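Local coordinates for 7,8-dihydro-6-hydroxymethylpterin pyrophosphokinase-dihydropteroate synthase (Plasmodium falciparum, PDB 6JWV) that catalyses two consecutive steps of folate synthesis, pyrophosphorylating 6-hydroxymethyl-7,8-dihydropterin with ATP and condensing the product with 4-aminobenzoate to 7,8-dihydropteroate, at the XTZ site. Coordinates in Å, arbitrary orientation; residue numbers count along the deposited sequence, not the author numbering.

The XTZ site. Residues 482, 502, 504, 527, 529, 575, 579-580, 603, 605, 608-610, 686. With XTZ (4-{[(2-amino-4-oxo-3,4,7,8-tetrahydropteridin-6-yl)methyl]amino}-N-(1,3-thiazol-2-yl)benzenesulfonamide), chain B.
XTZ, the sulfathiazole-dihydropterin adduct, fills the dihydropteroate synthase active site, its pterin in the product's pterin pocket and its sulfa half in the 4-aminobenzoate region; the ligand is poorly ordered. Hydrogen bonds read the pterin rim. Asp575, CG anti to the backbone N (chi1 -175°), brings OD2 to two donors: the amino N1 on its anti lone pair, and XTZ N2 at 2.7 Å from above the carboxylate plane. Asn502 answers the neighbouring pair: XTZ N1 approaches OD1 from above the carbonyl plane at 2.8 Å, while ND2 gives a nearly straight, in-plane bond to XTZ N3 (3.1 Å). Asp482 OD2 receives XTZ N8 on its syn lone pair, 2.7 Å away. At the pterin carbonyl, the extended Lys609 chain delivers NZ to XTZ O3 (2.7 Å) and also to the carbonyl O of Gly605, while a water joins O3 to Asp575 OD1 and Gly605 N. If charged, as expected, the Lys609 amine may polarise the carbonyl toward O3.

Packing over faces and edges holds the rings. Arg686, extended from CG to NE, lays its guanidinium over the pterin, NH1 standing 3.2 Å from the centroid of the XTZ dihydropyrazine ring in a cation-pi contact and CD over the pyrimidine ring; NH2 also makes a long salt bridge to Asp482, which may steady both. Met529 SD packs near N2 and C16. Phe580 stands edge-to-face to the XTZ dihydropyrazine and benzene rings (planes 81° and 74°): its CE1 rim points in plane at N4, benzene C7 lies over one face toward the rim, and Met529 CE over the centre of the opposite face. Lys609 CE covers a face of the benzene ring.

At the sulfonyl group, Arg610 backbone N meets XTZ O1 at 2.7 Å, while NE and NH1, in the guanidinium plane, share O2. NE also lies near the sulfonamide N6, and CG packs on thiazole C10. This side chain, bent at chi3, is poorly ordered, so its grip is tentative.

Asp482, Asn502, Met529, Asp575 and Arg686 lie at or near the C-terminal ends of strands 478-482, 500-503, 525-529, 572-575 and 684-687, placing the pterin in the C-terminal mouth of the TIM barrel; the sulfa end extends over the loop of Arg608 and Lys609 and the start of helix 610-613.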
# COMPACT_ATOMS: atom_id res chain seq x y z
N ASP A 482 -6.67 7.69 29.82
CA ASP A 482 -6.02 8.90 29.33
C ASP A 482 -5.90 9.88 30.51
O ASP A 482 -6.83 10.59 30.84
CB ASP A 482 -6.86 9.49 28.21
CG ASP A 482 -6.20 10.65 27.49
OD1 ASP A 482 -5.37 11.39 28.06
OD2 ASP A 482 -6.55 10.87 26.31
N ASN A 502 -2.46 5.86 29.25
CA ASN A 502 -2.25 6.72 28.08
C ASN A 502 -1.84 8.09 28.61
O ASN A 502 -2.68 8.90 29.04
CB ASN A 502 -3.51 6.77 27.20
CG ASN A 502 -3.42 7.78 26.05
OD1 ASN A 502 -2.34 8.20 25.64
ND2 ASN A 502 -4.57 8.17 25.53
N ILE A 504 -0.26 11.54 27.82
CA ILE A 504 -0.01 12.46 26.72
C ILE A 504 1.25 13.32 26.89
O ILE A 504 1.69 13.96 25.93
CB ILE A 504 -1.25 13.31 26.35
CG1 ILE A 504 -1.78 14.10 27.57
CG2 ILE A 504 -2.33 12.43 25.72
CD1 ILE A 504 -2.57 15.33 27.21
N VAL A 527 1.14 4.09 26.89
CA VAL A 527 1.26 4.88 25.66
C VAL A 527 2.06 6.16 25.94
O VAL A 527 1.69 6.95 26.79
CB VAL A 527 -0.13 5.23 25.07
CG1 VAL A 527 0.01 5.99 23.75
CG2 VAL A 527 -0.93 3.98 24.81
N MET A 529 3.14 9.67 24.42
CA MET A 529 2.75 10.62 23.35
C MET A 529 3.65 11.84 23.31
O MET A 529 4.03 12.36 24.36
CB MET A 529 1.29 11.07 23.51
CG MET A 529 0.62 11.44 22.19
SD MET A 529 -0.81 12.57 22.30
CE MET A 529 -0.01 14.05 22.94
N ASP A 575 3.57 7.17 20.29
CA ASP A 575 2.52 7.95 19.66
C ASP A 575 3.06 9.33 19.32
O ASP A 575 3.59 10.06 20.18
CB ASP A 575 1.28 8.03 20.57
CG ASP A 575 0.06 8.76 19.90
OD1 ASP A 575 0.20 9.39 18.81
OD2 ASP A 575 -1.05 8.70 20.51
N GLY A 579 -1.75 16.68 15.78
CA GLY A 579 -2.42 17.90 16.25
C GLY A 579 -1.91 18.53 17.55
O GLY A 579 -2.38 19.61 17.94
N PHE A 580 -0.98 17.88 18.25
CA PHE A 580 -0.43 18.43 19.49
C PHE A 580 0.91 19.15 19.26
O PHE A 580 1.98 18.51 19.23
CB PHE A 580 -0.20 17.31 20.49
CG PHE A 580 -1.43 16.81 21.18
CD1 PHE A 580 -2.12 15.71 20.67
CD2 PHE A 580 -1.85 17.38 22.38
CE1 PHE A 580 -3.24 15.21 21.32
CE2 PHE A 580 -2.95 16.88 23.04
CZ PHE A 580 -3.65 15.80 22.51
N PHE A 603 0.82 3.72 18.24
CA PHE A 603 -0.51 4.14 18.65
C PHE A 603 -0.69 5.51 18.00
O PHE A 603 0.19 6.35 18.12
CB PHE A 603 -0.50 4.23 20.17
CG PHE A 603 -1.84 4.50 20.82
CD1 PHE A 603 -2.43 5.77 20.78
CD2 PHE A 603 -2.46 3.51 21.58
CE1 PHE A 603 -3.64 6.03 21.43
CE2 PHE A 603 -3.66 3.77 22.24
CZ PHE A 603 -4.25 5.03 22.16
N GLY A 605 -3.77 8.75 17.15
CA GLY A 605 -5.11 9.28 17.26
C GLY A 605 -5.30 10.42 16.27
O GLY A 605 -4.78 11.51 16.48
N ARG A 608 -11.19 12.98 14.19
CA ARG A 608 -11.99 14.21 14.28
C ARG A 608 -11.15 15.47 14.42
O ARG A 608 -11.66 16.55 14.74
CB ARG A 608 -13.04 14.13 15.40
CG ARG A 608 -14.10 13.07 15.18
CD ARG A 608 -15.29 13.40 16.04
NE ARG A 608 -16.32 12.36 16.02
CZ ARG A 608 -17.34 12.33 16.88
NH1 ARG A 608 -17.46 13.28 17.80
NH2 ARG A 608 -18.25 11.37 16.81
N LYS A 609 -9.85 15.34 14.14
CA LYS A 609 -8.94 16.47 14.31
C LYS A 609 -8.96 17.43 13.12
O LYS A 609 -9.29 17.04 12.00
CB LYS A 609 -7.53 15.98 14.65
CG LYS A 609 -7.47 15.31 16.02
CD LYS A 609 -6.09 14.84 16.36
CE LYS A 609 -6.07 14.35 17.79
NZ LYS A 609 -4.85 13.54 18.02
N ARG A 610 -8.64 18.69 13.40
CA ARG A 610 -8.69 19.77 12.41
C ARG A 610 -7.84 19.50 11.17
O ARG A 610 -8.23 19.88 10.07
CB ARG A 610 -8.24 21.10 13.03
CG ARG A 610 -9.11 21.67 14.13
CD ARG A 610 -8.40 22.83 14.83
NE ARG A 610 -7.12 22.44 15.45
CZ ARG A 610 -6.06 23.24 15.63
NH1 ARG A 610 -4.96 22.75 16.21
NH2 ARG A 610 -6.06 24.51 15.22
N ARG A 686 -6.80 5.21 17.48
CA ARG A 686 -7.65 5.72 18.54
C ARG A 686 -8.79 6.56 17.95
O ARG A 686 -8.56 7.68 17.51
CB ARG A 686 -6.81 6.56 19.51
CG ARG A 686 -7.57 7.04 20.73
CD ARG A 686 -6.72 7.97 21.58
NE ARG A 686 -7.47 8.57 22.68
CZ ARG A 686 -8.12 9.73 22.63
NH1 ARG A 686 -8.16 10.48 21.53
NH2 ARG A 686 -8.76 10.14 23.71
O3 XTZ B . -3.69 11.71 19.58
C16 XTZ B . -3.86 11.33 20.76
N2 XTZ B . -3.12 10.33 21.26
C3 XTZ B . -4.89 11.95 21.63
N4 XTZ B . -5.69 12.97 21.24
C4 XTZ B . -6.61 13.50 22.11
C15 XTZ B . -6.78 12.98 23.52
N8 XTZ B . -5.89 11.89 23.86
C2 XTZ B . -5.00 11.38 23.01
N3 XTZ B . -4.18 10.36 23.38
C1 XTZ B . -3.26 9.87 22.51
N1 XTZ B . -2.45 8.86 22.90
C5 XTZ B . -7.52 14.63 21.70
N5 XTZ B . -6.80 15.90 21.64
C6 XTZ B . -6.86 16.74 20.55
C14 XTZ B . -8.11 16.95 19.94
C13 XTZ B . -8.19 17.79 18.84
C9 XTZ B . -7.07 18.44 18.32
C8 XTZ B . -5.81 18.25 18.94
C7 XTZ B . -5.72 17.40 20.06
S1 XTZ B . -7.27 19.40 17.05
O1 XTZ B . -7.65 18.72 15.87
O2 XTZ B . -6.02 20.05 16.75
N6 XTZ B . -8.45 20.47 17.39
C10 XTZ B . -9.81 20.26 17.33
S2 XTZ B . -10.97 21.54 17.24
C12 XTZ B . -12.32 20.44 17.22
C11 XTZ B . -11.79 19.14 17.30
N7 XTZ B . -10.41 19.04 17.36
O HOH W 1 -1.70 10.98 17.80